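Long-range contact in acyltransferase (Actinoplanes teichomyceticus, PDB 4Q38), which transfers long fatty acyl chains from acyl-CoA onto the amino sugar of teicoplanin-type glycopeptide antibiotics: residues A[188-197]-A[208-219]. Sequence-based numbering, arbitrary orientation.
Sequences LYRLGRLQFS and LGLHVPEWGGPL. With COA (coenzyme A), chain D.
Gln195 and Ser197 pair with His211 and Gly209 across the antiparallel hairpin of strands 194-200 and 206-211 in the GNAT-like domain; residues 212-219 then curl around Arg193. Four backbone bonds join the two hydrogen-bonded pairs, Gln195 N reaching His211 O almost straight (2.9 Å, 170° at hydrogen). On the face carrying Gln195, Ser197 and His211, Ser197 OG lies 2.8 Å from His211 NE2, in the imidazole plane, a bond either could donate. This pair lies at the sugar-binding site, beside the bound decanoyl-glucosamine. On the other face, Leu210 CD1 touches Phe196 CE1 and Leu194 CD1 (3.8 Å each). Leu194 CD2 continues this apolar patch to Val212 CG2 and Leu219 CD2.

Arg190, extended from CG to NE, sends NH2 to Trp215 O (2.8 Å) and NE to Gly192 O, with Pro213 CG over one guanidinium face. Arg193, bent about its CB-CG bond (chi2 60°), brings its guanidinium inside the turn, where NH1 and NH2 grip Pro213 O end-on and NE and NH2 take Gly217 O side-on. The loop contributes two backbone bonds to coenzyme A: Val212 O accepts the pantetheine amide N4P at 2.9 Å, and Leu219 N donates to pyrophosphate oxygen O4A at 2.7 Å.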
loop_
_atom_site.group_PDB
_atom_site.type_symbol
_atom_site.label_atom_id
_atom_site.label_comp_id
_atom_site.label_asym_id
_atom_site.label_seq_id
_atom_site.Cartn_x
_atom_site.Cartn_y
_atom_site.Cartn_z
ATOM N N LEU A 188 3.200 -8.385 5.176
ATOM C CA LEU A 188 3.454 -8.266 3.744
ATOM C C LEU A 188 4.964 -8.254 3.540
ATOM O O LEU A 188 5.680 -7.559 4.280
ATOM C CB LEU A 188 2.860 -6.960 3.199
ATOM C CG LEU A 188 3.070 -6.642 1.705
ATOM C CD1 LEU A 188 2.019 -7.316 0.850
ATOM C CD2 LEU A 188 3.006 -5.139 1.461
ATOM N N TYR A 189 5.433 -9.000 2.547
ATOM C CA TYR A 189 6.868 -9.079 2.207
ATOM C C TYR A 189 7.107 -8.990 0.714
ATOM O O TYR A 189 6.456 -9.680 -0.069
ATOM C CB TYR A 189 7.513 -10.360 2.792
ATOM C CG TYR A 189 7.465 -10.301 4.285
ATOM C CD1 TYR A 189 8.441 -9.605 5.001
ATOM C CD2 TYR A 189 6.390 -10.863 4.992
ATOM C CE1 TYR A 189 8.378 -9.493 6.375
ATOM C CE2 TYR A 189 6.313 -10.746 6.370
ATOM C CZ TYR A 189 7.306 -10.057 7.052
ATOM O OH TYR A 189 7.245 -9.919 8.420
ATOM N N ARG A 190 8.044 -8.133 0.323
ATOM C CA ARG A 190 8.463 -8.085 -1.073
ATOM C C ARG A 190 9.550 -9.136 -1.290
ATOM O O ARG A 190 10.602 -9.120 -0.634
ATOM C CB ARG A 190 8.950 -6.684 -1.478
ATOM C CG ARG A 190 9.320 -6.612 -2.961
ATOM C CD ARG A 190 9.598 -5.209 -3.476
ATOM N NE ARG A 190 9.789 -5.273 -4.925
ATOM C CZ ARG A 190 9.618 -4.260 -5.768
ATOM N NH1 ARG A 190 9.252 -3.056 -5.325
ATOM N NH2 ARG A 190 9.800 -4.462 -7.066
ATOM N N LEU A 191 9.275 -10.048 -2.209
ATOM C CA LEU A 191 10.170 -11.152 -2.494
ATOM C C LEU A 191 10.582 -11.084 -3.964
ATOM O O LEU A 191 10.173 -11.905 -4.794
ATOM C CB LEU A 191 9.477 -12.481 -2.148
ATOM C CG LEU A 191 8.954 -12.674 -0.710
ATOM C CD1 LEU A 191 8.351 -14.071 -0.574
ATOM C CD2 LEU A 191 10.012 -12.478 0.375
ATOM N N GLY A 192 11.388 -10.081 -4.292
ATOM C CA GLY A 192 11.758 -9.840 -5.694
ATOM C C GLY A 192 10.748 -8.910 -6.329
ATOM O O GLY A 192 10.422 -7.875 -5.740
ATOM N N ARG A 193 10.257 -9.261 -7.523
ATOM C CA ARG A 193 9.348 -8.373 -8.265
ATOM C C ARG A 193 7.960 -8.293 -7.609
ATOM O O ARG A 193 7.299 -7.256 -7.670
ATOM C CB ARG A 193 9.223 -8.815 -9.739
ATOM C CG ARG A 193 8.459 -7.841 -10.643
ATOM C CD ARG A 193 9.155 -6.486 -10.655
ATOM N NE ARG A 193 8.372 -5.396 -11.252
ATOM C CZ ARG A 193 7.398 -4.717 -10.647
ATOM N NH1 ARG A 193 7.002 -5.034 -9.408
ATOM N NH2 ARG A 193 6.799 -3.725 -11.294
ATOM N N LEU A 194 7.532 -9.390 -6.989
ATOM C CA LEU A 194 6.196 -9.459 -6.376
ATOM C C LEU A 194 6.244 -9.354 -4.860
ATOM O O LEU A 194 7.255 -9.686 -4.239
ATOM C CB LEU A 194 5.539 -10.791 -6.722
ATOM C CG LEU A 194 5.486 -11.213 -8.183
ATOM C CD1 LEU A 194 4.871 -12.598 -8.224
ATOM C CD2 LEU A 194 4.671 -10.201 -8.982
ATOM N N GLN A 195 5.125 -8.917 -4.283
ATOM C CA GLN A 195 4.890 -8.967 -2.850
ATOM C C GLN A 195 3.885 -10.059 -2.517
ATOM O O GLN A 195 3.026 -10.399 -3.338
ATOM C CB GLN A 195 4.277 -7.657 -2.368
ATOM C CG GLN A 195 5.157 -6.429 -2.499
ATOM C CD GLN A 195 4.311 -5.179 -2.542
ATOM O OE1 GLN A 195 3.218 -5.197 -3.110
ATOM N NE2 GLN A 195 4.798 -4.093 -1.937
ATOM N N PHE A 196 3.994 -10.586 -1.302
ATOM C CA PHE A 196 3.053 -11.589 -0.790
ATOM C C PHE A 196 2.591 -11.205 0.601
ATOM O O PHE A 196 3.403 -10.865 1.455
ATOM C CB PHE A 196 3.705 -12.984 -0.745
ATOM C CG PHE A 196 4.088 -13.512 -2.098
ATOM C CD1 PHE A 196 3.173 -14.206 -2.874
ATOM C CD2 PHE A 196 5.363 -13.278 -2.615
ATOM C CE1 PHE A 196 3.514 -14.673 -4.144
ATOM C CE2 PHE A 196 5.714 -13.748 -3.878
ATOM C CZ PHE A 196 4.787 -14.435 -4.649
ATOM N N SER A 197 1.279 -11.273 0.819
ATOM C CA SER A 197 0.708 -11.020 2.141
ATOM C C SER A 197 0.136 -12.296 2.767
ATOM O O SER A 197 -0.460 -13.122 2.076
ATOM C CB SER A 197 -0.410 -9.982 2.049
ATOM O OG SER A 197 -1.367 -10.407 1.095
ATOM N N LEU A 208 -1.772 -16.924 0.295
ATOM C CA LEU A 208 -0.968 -15.714 0.169
ATOM C C LEU A 208 -1.601 -14.760 -0.828
ATOM O O LEU A 208 -1.938 -15.148 -1.949
ATOM C CB LEU A 208 0.468 -16.055 -0.230
ATOM C CG LEU A 208 1.258 -16.976 0.720
ATOM C CD1 LEU A 208 2.609 -17.262 0.073
ATOM C CD2 LEU A 208 1.472 -16.371 2.103
ATOM N N GLY A 209 -1.781 -13.508 -0.417
ATOM C CA GLY A 209 -2.184 -12.468 -1.353
ATOM C C GLY A 209 -0.965 -12.138 -2.199
ATOM O O GLY A 209 0.147 -12.058 -1.682
ATOM N N LEU A 210 -1.158 -11.995 -3.501
ATOM C CA LEU A 210 -0.045 -11.650 -4.395
ATOM C C LEU A 210 -0.278 -10.216 -4.847
ATOM O O LEU A 210 -1.396 -9.858 -5.173
ATOM C CB LEU A 210 0.025 -12.627 -5.577
ATOM C CG LEU A 210 1.154 -12.495 -6.616
ATOM C CD1 LEU A 210 1.405 -13.853 -7.255
ATOM C CD2 LEU A 210 0.841 -11.452 -7.684
ATOM N N HIS A 211 0.771 -9.394 -4.851
ATOM C CA HIS A 211 0.630 -7.978 -5.196
ATOM C C HIS A 211 1.793 -7.536 -6.054
ATOM O O HIS A 211 2.880 -8.104 -5.969
ATOM C CB HIS A 211 0.552 -7.112 -3.935
ATOM C CG HIS A 211 -0.350 -7.673 -2.865
ATOM N ND1 HIS A 211 -1.664 -7.387 -2.800
ATOM C CD2 HIS A 211 -0.089 -8.554 -1.818
ATOM C CE1 HIS A 211 -2.218 -8.036 -1.758
ATOM N NE2 HIS A 211 -1.255 -8.746 -1.154
ATOM N N VAL A 212 1.563 -6.524 -6.885
ATOM C CA VAL A 212 2.590 -6.036 -7.802
ATOM C C VAL A 212 2.840 -4.554 -7.509
ATOM O O VAL A 212 2.019 -3.698 -7.863
ATOM C CB VAL A 212 2.191 -6.233 -9.295
ATOM C CG1 VAL A 212 3.322 -5.765 -10.217
ATOM C CG2 VAL A 212 1.843 -7.693 -9.591
ATOM N N PRO A 213 3.950 -4.248 -6.826
ATOM C CA PRO A 213 4.312 -2.849 -6.632
ATOM C C PRO A 213 4.728 -2.218 -7.962
ATOM O O PRO A 213 5.150 -2.919 -8.889
ATOM C CB PRO A 213 5.498 -2.910 -5.665
ATOM C CG PRO A 213 6.041 -4.291 -5.785
ATOM C CD PRO A 213 4.915 -5.181 -6.213
ATOM N N GLU A 214 4.585 -0.909 -8.064
ATOM C CA GLU A 214 4.857 -0.247 -9.333
ATOM C C GLU A 214 6.349 -0.279 -9.648
ATOM O O GLU A 214 6.748 -0.635 -10.753
ATOM C CB GLU A 214 4.344 1.194 -9.330
ATOM C CG GLU A 214 4.701 1.929 -10.626
ATOM C CD GLU A 214 4.171 3.345 -10.669
ATOM O OE1 GLU A 214 2.949 3.535 -10.522
ATOM O OE2 GLU A 214 4.989 4.268 -10.853
ATOM N N TRP A 215 7.173 0.066 -8.664
ATOM C CA TRP A 215 8.620 0.151 -8.888
ATOM C C TRP A 215 9.275 -1.179 -9.050
ATOM O O TRP A 215 8.917 -2.147 -8.379
ATOM C CB TRP A 215 9.283 0.913 -7.755
ATOM C CG TRP A 215 9.082 2.403 -7.849
ATOM C CD1 TRP A 215 8.316 3.108 -8.777
ATOM C CD2 TRP A 215 9.635 3.421 -6.958
ATOM N NE1 TRP A 215 8.377 4.458 -8.537
ATOM C CE2 TRP A 215 9.145 4.712 -7.454
ATOM C CE3 TRP A 215 10.456 3.394 -5.838
ATOM C CZ2 TRP A 215 9.484 5.912 -6.842
ATOM C CZ3 TRP A 215 10.789 4.610 -5.228
ATOM C CH2 TRP A 215 10.314 5.837 -5.722
ATOM N N GLY A 216 10.254 -1.233 -9.947
ATOM C CA GLY A 216 10.982 -2.462 -10.200
ATOM C C GLY A 216 10.922 -2.908 -11.645
ATOM O O GLY A 216 11.335 -4.020 -11.952
ATOM N N GLY A 217 10.419 -2.041 -12.528
ATOM C CA GLY A 217 10.375 -2.323 -13.969
ATOM C C GLY A 217 9.258 -3.268 -14.403
ATOM O O GLY A 217 8.358 -3.575 -13.617
ATOM N N PRO A 218 9.306 -3.732 -15.671
ATOM C CA PRO A 218 8.243 -4.588 -16.202
ATOM C C PRO A 218 8.073 -5.901 -15.453
ATOM O O PRO A 218 9.001 -6.383 -14.804
ATOM C CB PRO A 218 8.692 -4.862 -17.649
ATOM C CG PRO A 218 9.559 -3.692 -17.999
ATOM C CD PRO A 218 10.279 -3.348 -16.719
ATOM N N LEU A 219 6.878 -6.469 -15.556
ATOM C CA LEU A 219 6.576 -7.748 -14.939
ATOM C C LEU A 219 7.114 -8.882 -15.830
ATOM O O LEU A 219 6.345 -9.668 -16.389
ATOM C CB LEU A 219 5.059 -7.870 -14.752
ATOM C CG LEU A 219 4.461 -8.344 -13.425
ATOM C CD1 LEU A 219 3.083 -8.940 -13.667
ATOM C CD2 LEU A 219 5.349 -9.333 -12.687
HETATM N N1A COA D . 0.819 2.471 -17.214
HETATM C C2A COA D . 1.042 2.761 -18.511
HETATM N N3A COA D . 1.451 1.854 -19.416
HETATM C C4A COA D . 1.663 0.565 -19.044
HETATM C C5A COA D . 1.444 0.172 -17.641
HETATM C C6A COA D . 0.993 1.227 -16.707
HETATM N N6A COA D . 0.748 0.974 -15.397
HETATM N N7A COA D . 1.728 -1.141 -17.569
HETATM C C8A COA D . 2.092 -1.556 -18.804
HETATM N N9A COA D . 2.067 -0.532 -19.679
HETATM C C1B COA D . 2.384 -0.599 -21.125
HETATM C C2B COA D . 3.747 -1.197 -21.424
HETATM O O2B COA D . 4.754 -0.190 -21.416
HETATM C C3B COA D . 3.523 -1.813 -22.790
HETATM O O3B COA D . 3.515 -0.764 -23.761
HETATM P P3B COA D . 3.804 -0.996 -25.338
HETATM O O7A COA D . 5.284 -1.226 -25.380
HETATM O O8A COA D . 3.293 0.285 -25.942
HETATM O O9A COA D . 2.981 -2.199 -25.731
HETATM C C4B COA D . 2.098 -2.347 -22.678
HETATM O O4B COA D . 1.443 -1.471 -21.758
HETATM C C5B COA D . 2.003 -3.801 -22.204
HETATM O O5B COA D . 2.550 -3.920 -20.880
HETATM P P1A COA D . 2.838 -5.333 -20.177
HETATM O O1A COA D . 4.089 -5.971 -20.717
HETATM O O2A COA D . 1.546 -6.106 -20.209
HETATM O O3A COA D . 3.098 -4.884 -18.639
HETATM P P2A COA D . 4.511 -4.433 -18.012
HETATM O O4A COA D . 5.251 -5.654 -17.537
HETATM O O5A COA D . 5.232 -3.473 -18.921
HETATM O O6A COA D . 3.987 -3.584 -16.748
HETATM C CBP COA D . 3.295 -3.472 -14.389
HETATM C CCP COA D . 3.237 -4.228 -15.713
HETATM C CDP COA D . 2.408 -4.253 -13.433
HETATM C CEP COA D . 4.729 -3.466 -13.898
HETATM C CAP COA D . 2.777 -2.025 -14.567
HETATM O OAP COA D . 1.476 -2.045 -15.157
HETATM C C9P COA D . 2.701 -1.171 -13.315
HETATM O O9P COA D . 3.713 -0.695 -12.832
HETATM N N8P COA D . 1.489 -0.939 -12.800
HETATM C C7P COA D . 1.292 -0.282 -11.519
HETATM C C6P COA D . 1.197 -1.303 -10.387
HETATM C C5P COA D . -0.040 -2.173 -10.545
HETATM O O5P COA D . -0.870 -1.930 -11.414
HETATM N N4P COA D . -0.142 -3.206 -9.704
HETATM C C3P COA D . -1.369 -3.985 -9.568
HETATM C C2P COA D . -2.437 -3.284 -8.742
HETATM S S1P COA D . -3.934 -4.321 -8.625
#